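Local coordinates for protein hydrolase, haloacid dehalogenase-like family (Porphyromonas gingivalis, PDB 2I6X) that is a predicted hydrolase of the haloacid dehalogenase-like superfamily, its exact substrate and reaction being unknown, at residues Arg102-Pro115 against Phe136-Lys150. Sequence-based numbering, arbitrary orientation.
Sequences RPDYRLFLLSNTNP and FFDKVYASCQMGKYK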
ATOM      1  N   ARG A 102      -3.602   9.270  16.595  1.00 64.90           N
ATOM      2  CA  ARG A 102      -2.449  10.157  16.352  1.00 66.20           C
ATOM      3  C   ARG A 102      -1.862  10.843  17.576  1.00 66.21           C
ATOM      4  O   ARG A 102      -0.639  11.008  17.661  1.00 67.37           O
ATOM      5  CB  ARG A 102      -2.707  11.197  15.258  1.00 66.74           C
ATOM      6  CG  ARG A 102      -1.402  11.909  14.809  1.00 69.21           C
ATOM      7  CD  ARG A 102      -0.683  11.217  13.635  1.00 70.64           C
ATOM      8  NE  ARG A 102      -0.951  11.955  12.402  1.00 73.46           N
ATOM      9  CZ  ARG A 102      -0.038  12.620  11.702  1.00 74.65           C
ATOM     10  NH1 ARG A 102       1.234  12.610  12.080  1.00 75.50           N
ATOM     11  NH2 ARG A 102      -0.388  13.274  10.600  1.00 75.83           N
ATOM     12  N   PRO A 103      -2.701  11.272  18.517  1.00 65.90           N
ATOM     13  CA  PRO A 103      -2.034  11.890  19.645  1.00 65.38           C
ATOM     14  C   PRO A 103      -1.246  10.916  20.531  1.00 64.91           C
ATOM     15  O   PRO A 103      -0.374  11.354  21.270  1.00 65.07           O
ATOM     16  CB  PRO A 103      -3.191  12.521  20.432  1.00 65.71           C
ATOM     17  CG  PRO A 103      -4.359  12.528  19.494  1.00 66.32           C
ATOM     18  CD  PRO A 103      -4.164  11.322  18.645  1.00 65.94           C
ATOM     19  N   ASP A 104      -1.545   9.621  20.469  1.00 63.95           N
ATOM     20  CA  ASP A 104      -0.945   8.664  21.402  1.00 63.15           C
ATOM     21  C   ASP A 104       0.187   7.842  20.790  1.00 62.10           C
ATOM     22  O   ASP A 104       0.927   7.186  21.494  1.00 61.88           O
ATOM     23  CB  ASP A 104      -2.014   7.721  21.969  1.00 63.53           C
ATOM     24  CG  ASP A 104      -3.035   8.435  22.874  1.00 64.85           C
ATOM     25  OD1 ASP A 104      -2.979   8.243  24.097  1.00 66.74           O
ATOM     26  OD2 ASP A 104      -3.911   9.174  22.375  1.00 67.11           O
ATOM     27  N   TYR A 105       0.293   7.863  19.474  1.00 61.36           N
ATOM     28  CA  TYR A 105       1.216   6.998  18.746  1.00 60.75           C
ATOM     29  C   TYR A 105       1.792   7.777  17.597  1.00 60.46           C
ATOM     30  O   TYR A 105       1.166   8.731  17.084  1.00 60.18           O
ATOM     31  CB  TYR A 105       0.504   5.744  18.178  1.00 60.42           C
ATOM     32  CG  TYR A 105      -0.065   4.865  19.253  1.00 60.53           C
ATOM     33  CD1 TYR A 105       0.744   3.940  19.921  1.00 58.99           C
ATOM     34  CD2 TYR A 105      -1.416   4.972  19.625  1.00 61.53           C
ATOM     35  CE1 TYR A 105       0.239   3.149  20.932  1.00 60.23           C
ATOM     36  CE2 TYR A 105      -1.947   4.183  20.656  1.00 62.39           C
ATOM     37  CZ  TYR A 105      -1.104   3.274  21.317  1.00 62.07           C
ATOM     38  OH  TYR A 105      -1.610   2.485  22.345  1.00 60.53           O
ATOM     39  N   ARG A 106       2.976   7.342  17.190  1.00 59.68           N
ATOM     40  CA  ARG A 106       3.525   7.718  15.923  1.00 59.61           C
ATOM     41  C   ARG A 106       3.013   6.722  14.874  1.00 59.26           C
ATOM     42  O   ARG A 106       3.088   5.507  15.076  1.00 59.05           O
ATOM     43  CB  ARG A 106       5.038   7.729  16.022  1.00 60.08           C
ATOM     44  CG  ARG A 106       5.542   8.856  16.887  1.00 62.02           C
ATOM     45  CD  ARG A 106       7.049   8.900  16.889  1.00 67.54           C
ATOM     46  NE  ARG A 106       7.611   9.411  15.640  1.00 70.29           N
ATOM     47  CZ  ARG A 106       8.781   9.019  15.136  1.00 72.51           C
ATOM     48  NH1 ARG A 106       9.504   8.083  15.756  1.00 71.89           N
ATOM     49  NH2 ARG A 106       9.216   9.541  13.993  1.00 73.02           N
ATOM     50  N   LEU A 107       2.472   7.247  13.776  1.00 58.83           N
ATOM     51  CA  LEU A 107       1.768   6.464  12.780  1.00 58.98           C
ATOM     52  C   LEU A 107       2.457   6.590  11.450  1.00 59.65           C
ATOM     53  O   LEU A 107       2.826   7.683  11.031  1.00 59.95           O
ATOM     54  CB  LEU A 107       0.326   6.960  12.637  1.00 59.49           C
ATOM     55  CG  LEU A 107      -0.507   6.920  13.914  1.00 59.81           C
ATOM     56  CD1 LEU A 107      -1.884   7.482  13.663  1.00 61.59           C
ATOM     57  CD2 LEU A 107      -0.572   5.498  14.506  1.00 59.95           C
ATOM     58  N   PHE A 108       2.627   5.456  10.781  1.00 60.41           N
ATOM     59  CA  PHE A 108       3.340   5.392   9.518  1.00 60.34           C
ATOM     60  C   PHE A 108       2.594   4.504   8.534  1.00 60.85           C
ATOM     61  O   PHE A 108       1.874   3.608   8.932  1.00 60.22           O
ATOM     62  CB  PHE A 108       4.755   4.883   9.762  1.00 59.97           C
ATOM     63  CG  PHE A 108       5.507   5.707  10.768  1.00 59.73           C
ATOM     64  CD1 PHE A 108       6.170   6.875  10.374  1.00 57.53           C
ATOM     65  CD2 PHE A 108       5.517   5.341  12.114  1.00 56.42           C
ATOM     66  CE1 PHE A 108       6.830   7.658  11.307  1.00 56.49           C
ATOM     67  CE2 PHE A 108       6.200   6.109  13.044  1.00 56.79           C
ATOM     68  CZ  PHE A 108       6.855   7.267  12.641  1.00 56.97           C
ATOM     69  N   LEU A 109       2.749   4.796   7.248  1.00 61.97           N
ATOM     70  CA  LEU A 109       2.288   3.908   6.196  1.00 62.73           C
ATOM     71  C   LEU A 109       3.499   3.279   5.489  1.00 63.67           C
ATOM     72  O   LEU A 109       4.449   3.981   5.118  1.00 64.33           O
ATOM     73  CB  LEU A 109       1.391   4.653   5.201  1.00 62.31           C
ATOM     74  CG  LEU A 109       0.637   3.799   4.163  1.00 61.46           C
ATOM     75  CD1 LEU A 109      -0.692   3.268   4.704  1.00 55.22           C
ATOM     76  CD2 LEU A 109       0.421   4.587   2.838  1.00 61.31           C
ATOM     77  N   LEU A 110       3.486   1.959   5.327  1.00 63.64           N
ATOM     78  CA  LEU A 110       4.509   1.322   4.507  1.00 63.85           C
ATOM     79  C   LEU A 110       3.782   0.498   3.446  1.00 63.75           C
ATOM     80  O   LEU A 110       3.187  -0.537   3.730  1.00 63.09           O
ATOM     81  CB  LEU A 110       5.513   0.479   5.314  1.00 63.63           C
ATOM     82  CG  LEU A 110       6.533  -0.307   4.483  1.00 64.31           C
ATOM     83  CD1 LEU A 110       7.420   0.666   3.744  1.00 64.82           C
ATOM     84  CD2 LEU A 110       7.388  -1.328   5.307  1.00 63.80           C
ATOM     85  N   SER A 111       3.894   0.961   2.206  1.00 63.75           N
ATOM     86  CA  SER A 111       3.039   0.463   1.157  1.00 64.38           C
ATOM     87  C   SER A 111       3.769   0.206  -0.153  1.00 63.53           C
ATOM     88  O   SER A 111       4.530   1.051  -0.612  1.00 63.94           O
ATOM     89  CB  SER A 111       1.891   1.465   0.961  1.00 63.79           C
ATOM     90  OG  SER A 111       1.185   1.175  -0.202  1.00 66.06           O
ATOM     91  N   ASN A 112       3.542  -0.974  -0.737  1.00 63.97           N
ATOM     92  CA  ASN A 112       3.859  -1.190  -2.158  1.00 64.43           C
ATOM     93  C   ASN A 112       2.727  -0.617  -2.983  1.00 64.60           C
ATOM     94  O   ASN A 112       1.593  -1.096  -2.915  1.00 64.34           O
ATOM     95  CB  ASN A 112       4.056  -2.655  -2.531  1.00 64.00           C
ATOM     96  CG  ASN A 112       5.374  -3.196  -2.095  1.00 64.99           C
ATOM     97  OD1 ASN A 112       6.244  -2.476  -1.597  1.00 66.20           O
ATOM     98  ND2 ASN A 112       5.543  -4.491  -2.270  1.00 67.62           N
ATOM     99  N   THR A 113       3.046   0.387  -3.790  1.00 64.64           N
ATOM    100  CA  THR A 113       2.013   1.101  -4.494  1.00 64.65           C
ATOM    101  C   THR A 113       2.593   1.758  -5.744  1.00 64.05           C
ATOM    102  O   THR A 113       3.803   1.753  -5.967  1.00 63.26           O
ATOM    103  CB  THR A 113       1.300   2.117  -3.532  1.00 65.09           C
ATOM    104  OG1 THR A 113       0.027   2.493  -4.070  1.00 67.74           O
ATOM    105  CG2 THR A 113       2.152   3.366  -3.269  1.00 65.57           C
ATOM    106  N   ASN A 114       1.719   2.326  -6.566  1.00 63.23           N
ATOM    107  CA  ASN A 114       2.151   2.849  -7.828  1.00 62.22           C
ATOM    108  C   ASN A 114       1.759   4.326  -7.851  1.00 61.86           C
ATOM    109  O   ASN A 114       0.992   4.751  -7.006  1.00 62.21           O
ATOM    110  CB  ASN A 114       1.495   2.044  -8.923  1.00 61.87           C
ATOM    111  CG  ASN A 114       0.003   2.057  -8.817  1.00 63.27           C
ATOM    112  OD1 ASN A 114      -0.653   3.067  -9.136  1.00 64.67           O
ATOM    113  ND2 ASN A 114      -0.561   0.953  -8.358  1.00 63.52           N
ATOM    114  N   PRO A 115       2.325   5.124  -8.782  1.00 61.53           N
ATOM    115  CA  PRO A 115       1.979   6.555  -8.923  1.00 61.33           C
ATOM    116  C   PRO A 115       0.490   6.901  -9.106  1.00 61.08           C
ATOM    117  O   PRO A 115       0.084   7.994  -8.706  1.00 61.50           O
ATOM    118  CB  PRO A 115       2.743   6.979 -10.180  1.00 60.29           C
ATOM    119  CG  PRO A 115       3.810   6.033 -10.294  1.00 61.28           C
ATOM    120  CD  PRO A 115       3.373   4.726  -9.729  1.00 60.39           C
ATOM    121  N   PHE A 136      -2.807  11.478   7.603  1.00 65.96           N
ATOM    122  CA  PHE A 136      -3.069  10.551   8.728  1.00 64.75           C
ATOM    123  C   PHE A 136      -1.777  10.020   9.349  1.00 64.75           C
ATOM    124  O   PHE A 136      -1.803   9.424  10.423  1.00 66.09           O
ATOM    125  CB  PHE A 136      -3.937   9.370   8.295  1.00 63.43           C
ATOM    126  CG  PHE A 136      -5.336   9.751   7.905  1.00 62.36           C
ATOM    127  CD1 PHE A 136      -6.357   9.772   8.847  1.00 60.24           C
ATOM    128  CD2 PHE A 136      -5.637  10.081   6.586  1.00 60.42           C
ATOM    129  CE1 PHE A 136      -7.673  10.140   8.469  1.00 61.35           C
ATOM    130  CE2 PHE A 136      -6.924  10.440   6.211  1.00 60.66           C
ATOM    131  CZ  PHE A 136      -7.950  10.463   7.148  1.00 58.85           C
ATOM    132  N   PHE A 137      -0.650  10.221   8.685  1.00 63.43           N
ATOM    133  CA  PHE A 137       0.581   9.599   9.147  1.00 62.58           C
ATOM    134  C   PHE A 137       1.631  10.632   9.456  1.00 63.15           C
ATOM    135  O   PHE A 137       1.601  11.751   8.921  1.00 62.48           O
ATOM    136  CB  PHE A 137       1.064   8.580   8.109  1.00 61.16           C
ATOM    137  CG  PHE A 137      -0.013   7.605   7.716  1.00 59.85           C
ATOM    138  CD1 PHE A 137      -0.316   6.519   8.531  1.00 58.53           C
ATOM    139  CD2 PHE A 137      -0.777   7.810   6.583  1.00 58.08           C
ATOM    140  CE1 PHE A 137      -1.330   5.632   8.203  1.00 56.36           C
ATOM    141  CE2 PHE A 137      -1.792   6.913   6.245  1.00 57.16           C
ATOM    142  CZ  PHE A 137      -2.064   5.833   7.065  1.00 57.15           C
ATOM    143  N   ASP A 138       2.545  10.270  10.346  1.00 63.76           N
ATOM    144  CA  ASP A 138       3.700  11.108  10.557  1.00 64.86           C
ATOM    145  C   ASP A 138       4.527  11.092   9.285  1.00 64.90           C
ATOM    146  O   ASP A 138       5.024  12.134   8.851  1.00 65.60           O
ATOM    147  CB  ASP A 138       4.465  10.686  11.807  1.00 65.25           C
ATOM    148  CG  ASP A 138       3.666  10.972  13.072  1.00 67.44           C
ATOM    149  OD1 ASP A 138       3.491  12.160  13.423  1.00 69.42           O
ATOM    150  OD2 ASP A 138       3.161  10.019  13.692  1.00 69.71           O
ATOM    151  N   LYS A 139       4.602   9.926   8.657  1.00 64.91           N
ATOM    152  CA  LYS A 139       5.197   9.789   7.331  1.00 65.12           C
ATOM    153  C   LYS A 139       4.680   8.591   6.521  1.00 64.44           C
ATOM    154  O   LYS A 139       4.381   7.529   7.065  1.00 63.66           O
ATOM    155  CB  LYS A 139       6.727   9.760   7.409  1.00 65.41           C
ATOM    156  CG  LYS A 139       7.403   9.944   6.061  1.00 67.74           C
ATOM    157  CD  LYS A 139       8.707  10.710   6.203  1.00 69.68           C
ATOM    158  CE  LYS A 139       9.400  10.889   4.873  1.00 72.27           C
ATOM    159  NZ  LYS A 139      10.812  11.436   5.058  1.00 76.19           N
ATOM    160  N   VAL A 140       4.604   8.809   5.209  1.00 64.52           N
ATOM    161  CA  VAL A 140       4.269   7.807   4.213  1.00 64.08           C
ATOM    162  C   VAL A 140       5.530   7.269   3.519  1.00 63.66           C
ATOM    163  O   VAL A 140       6.336   8.022   2.950  1.00 63.98           O
ATOM    164  CB  VAL A 140       3.250   8.385   3.194  1.00 64.32           C
ATOM    165  CG1 VAL A 140       3.010   7.424   2.037  1.00 64.12           C
ATOM    166  CG2 VAL A 140       1.928   8.694   3.919  1.00 63.54           C
ATOM    167  N   TYR A 141       5.690   5.953   3.610  1.00 63.12           N
ATOM    168  CA  TYR A 141       6.741   5.236   2.945  1.00 62.77           C
ATOM    169  C   TYR A 141       6.147   4.430   1.785  1.00 62.95           C
ATOM    170  O   TYR A 141       5.503   3.373   1.978  1.00 63.13           O
ATOM    171  CB  TYR A 141       7.542   4.376   3.953  1.00 62.01           C
ATOM    172  CG  TYR A 141       8.225   5.227   5.030  1.00 62.02           C
ATOM    173  CD1 TYR A 141       9.415   5.931   4.760  1.00 58.85           C
ATOM    174  CD2 TYR A 141       7.667   5.346   6.317  1.00 60.93           C
ATOM    175  CE1 TYR A 141      10.018   6.725   5.743  1.00 59.11           C
ATOM    176  CE2 TYR A 141       8.277   6.124   7.312  1.00 58.06           C
ATOM    177  CZ  TYR A 141       9.438   6.811   7.029  1.00 60.48           C
ATOM    178  OH  TYR A 141      10.008   7.592   8.029  1.00 59.28           O
ATOM    179  N   ALA A 142       6.378   4.938   0.576  1.00 63.14           N
ATOM    180  CA  ALA A 142       5.782   4.367  -0.639  1.00 63.63           C
ATOM    181  C   ALA A 142       6.849   3.796  -1.545  1.00 63.16           C
ATOM    182  O   ALA A 142       7.739   4.521  -1.974  1.00 63.39           O
ATOM    183  CB  ALA A 142       4.986   5.434  -1.396  1.00 63.25           C
ATOM    184  N   SER A 143       6.730   2.506  -1.853  1.00 63.34           N
ATOM    185  CA  SER A 143       7.701   1.796  -2.679  1.00 63.83           C
ATOM    186  C   SER A 143       8.203   2.586  -3.896  1.00 64.38           C
ATOM    187  O   SER A 143       9.411   2.741  -4.083  1.00 64.74           O
ATOM    188  CB  SER A 143       7.127   0.444  -3.110  1.00 64.03           C
ATOM    189  OG  SER A 143       6.040   0.617  -3.986  1.00 64.88           O
ATOM    190  N   CYS A 144       7.288   3.112  -4.701  1.00 64.52           N
ATOM    191  CA  CYS A 144       7.669   3.834  -5.926  1.00 64.74           C
ATOM    192  C   CYS A 144       8.367   5.167  -5.661  1.00 65.10           C
ATOM    193  O   CYS A 144       9.068   5.676  -6.535  1.00 64.15           O
ATOM    194  CB  CYS A 144       6.468   4.026  -6.882  1.00 64.77           C
ATOM    195  SG  CYS A 144       5.023   4.875  -6.160  1.00 64.92           S
ATOM    196  N   GLN A 145       8.187   5.735  -4.471  1.00 65.34           N
ATOM    197  CA  GLN A 145       8.934   6.952  -4.140  1.00 66.48           C
ATOM    198  C   GLN A 145      10.352   6.620  -3.658  1.00 67.00           C
ATOM    199  O   GLN A 145      11.221   7.465  -3.665  1.00 66.77           O
ATOM    200  CB  GLN A 145       8.180   7.793  -3.101  1.00 66.24           C
ATOM    201  CG  GLN A 145       6.804   8.231  -3.579  1.00 66.93           C
ATOM    202  CD  GLN A 145       6.064   9.163  -2.615  1.00 67.87           C
ATOM    203  OE1 GLN A 145       5.904   8.877  -1.415  1.00 67.74           O
ATOM    204  NE2 GLN A 145       5.591  10.283  -3.153  1.00 66.74           N
HETATM  205  N   MSE A 146      10.579   5.378  -3.243  1.00 67.47           N
HETATM  206  CA  MSE A 146      11.793   5.047  -2.539  1.00 69.05           C
HETATM  207  C   MSE A 146      12.778   4.266  -3.407  1.00 66.74           C
HETATM  208  O   MSE A 146      13.955   4.162  -3.082  1.00 65.60           O
HETATM  209  CB  MSE A 146      11.441   4.278  -1.271  1.00 68.49           C
HETATM  210  CG  MSE A 146      10.630   5.080  -0.273  1.00 71.02           C
HETATM  211 SE   MSE A 146       9.876   3.955   1.140  1.00 79.03          SE
HETATM  212  CE  MSE A 146      11.437   3.926   2.338  1.00 75.10           C
ATOM    213  N   GLY A 147      12.285   3.744  -4.525  1.00 65.94           N
ATOM    214  CA  GLY A 147      13.040   2.810  -5.330  1.00 65.04           C
ATOM    215  C   GLY A 147      13.274   1.475  -4.620  1.00 65.28           C
ATOM    216  O   GLY A 147      14.267   0.811  -4.896  1.00 64.98           O
ATOM    217  N   LYS A 148      12.383   1.084  -3.701  1.00 64.44           N
ATOM    218  CA  LYS A 148      12.518  -0.196  -2.993  1.00 64.51           C
ATOM    219  C   LYS A 148      11.117  -0.760  -2.764  1.00 65.05           C
ATOM    220  O   LYS A 148      10.124  -0.040  -2.908  1.00 65.61           O
ATOM    221  CB  LYS A 148      13.230  -0.055  -1.633  1.00 64.29           C
ATOM    222  CG  LYS A 148      14.531   0.729  -1.604  1.00 64.38           C
ATOM    223  CD  LYS A 148      15.005   0.906  -0.183  1.00 64.00           C
ATOM    224  CE  LYS A 148      16.515   1.149  -0.129  1.00 66.10           C
ATOM    225  NZ  LYS A 148      16.930   2.571  -0.214  1.00 65.58           N
ATOM    226  N   TYR A 149      11.028  -2.036  -2.404  1.00 64.40           N
ATOM    227  CA  TYR A 149       9.725  -2.685  -2.304  1.00 64.69           C
ATOM    228  C   TYR A 149       9.786  -3.784  -1.299  1.00 64.07           C
ATOM    229  O   TYR A 149      10.786  -4.456  -1.171  1.00 64.85           O
ATOM    230  CB  TYR A 149       9.224  -3.223  -3.675  1.00 64.56           C
ATOM    231  CG  TYR A 149      10.202  -4.150  -4.385  1.00 65.51           C
ATOM    232  CD1 TYR A 149      11.277  -3.626  -5.150  1.00 65.69           C
ATOM    233  CD2 TYR A 149      10.074  -5.542  -4.300  1.00 63.78           C
ATOM    234  CE1 TYR A 149      12.194  -4.463  -5.801  1.00 64.03           C
ATOM    235  CE2 TYR A 149      11.010  -6.393  -4.945  1.00 64.95           C
ATOM    236  CZ  TYR A 149      12.053  -5.838  -5.693  1.00 65.22           C
ATOM    237  OH  TYR A 149      12.968  -6.662  -6.341  1.00 68.57           O
ATOM    238  N   LYS A 150       8.695  -3.956  -0.582  1.00 64.74           N
ATOM    239  CA  LYS A 150       8.498  -5.121   0.260  1.00 64.61           C
ATOM    240  C   LYS A 150       8.397  -6.340  -0.659  1.00 64.38           C
ATOM    241  O   LYS A 150       7.885  -6.228  -1.763  1.00 64.39           O
ATOM    242  CB  LYS A 150       7.211  -4.969   1.046  1.00 63.98           C
ATOM    243  CG  LYS A 150       7.215  -3.800   1.986  1.00 64.08           C
ATOM    244  CD  LYS A 150       5.904  -3.715   2.799  1.00 61.38           C
ATOM    245  CE  LYS A 150       4.785  -3.204   1.926  1.00 61.19           C
ATOM    246  NZ  LYS A 150       3.504  -3.216   2.652  1.00 63.06           N
TER
HETATM  247  O   HOH W   1       1.666  10.985  15.725  1.00 83.33           O
HETATM  248  O   HOH W   2       2.098  -3.125   0.169  1.00 65.22           O
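Leu109 and Leu110 meet Val140 and Tyr141 where strands 106-111 and 139-142 pair in parallel, 11° apart, an example of how a Rossmann-like sheet adds an outer strand. Backbone bonds alternate along the pair: Leu109 N to Lys139 O, Tyr141 N to Leu109 O, Ser111 N to Tyr141 O, Ser143 N to Ser111 O.

Side-chain polar groups reinforce the pairing near both ends. At the Arg102 and Asp138 end of the pair, Asp138 OD2 takes Leu107 N on its anti lone pair (2.9 Å), while OD1 forms a salt bridge with Arg102 NH1 at the guanidinium edge (2.7 Å). Beyond the strands, the Asn112 amide mimics a strand partner: OD1 accepts Lys150 N (3.0 Å) and ND2 donates to Lys150 O (3.0 Å), fixing its flip. Lys150, bent at chi3 (-75°), reaches back so that NZ meets Leu110 O (2.9 Å) from above the carbonyl plane.

Among apolar contacts, Leu109 CB sits 3.9 Å from the Phe137 ring centroid, a CH-pi contact over the face. Leu110 CD1 packs on Tyr141 CB.

Helix 115-121 links the strands in a beta-alpha-beta unit; strand 7-10 flanks 106-111 on its other edge, helix 153-163 covers Leu110 and Tyr141, and Asp174 salt-bridges Lys150.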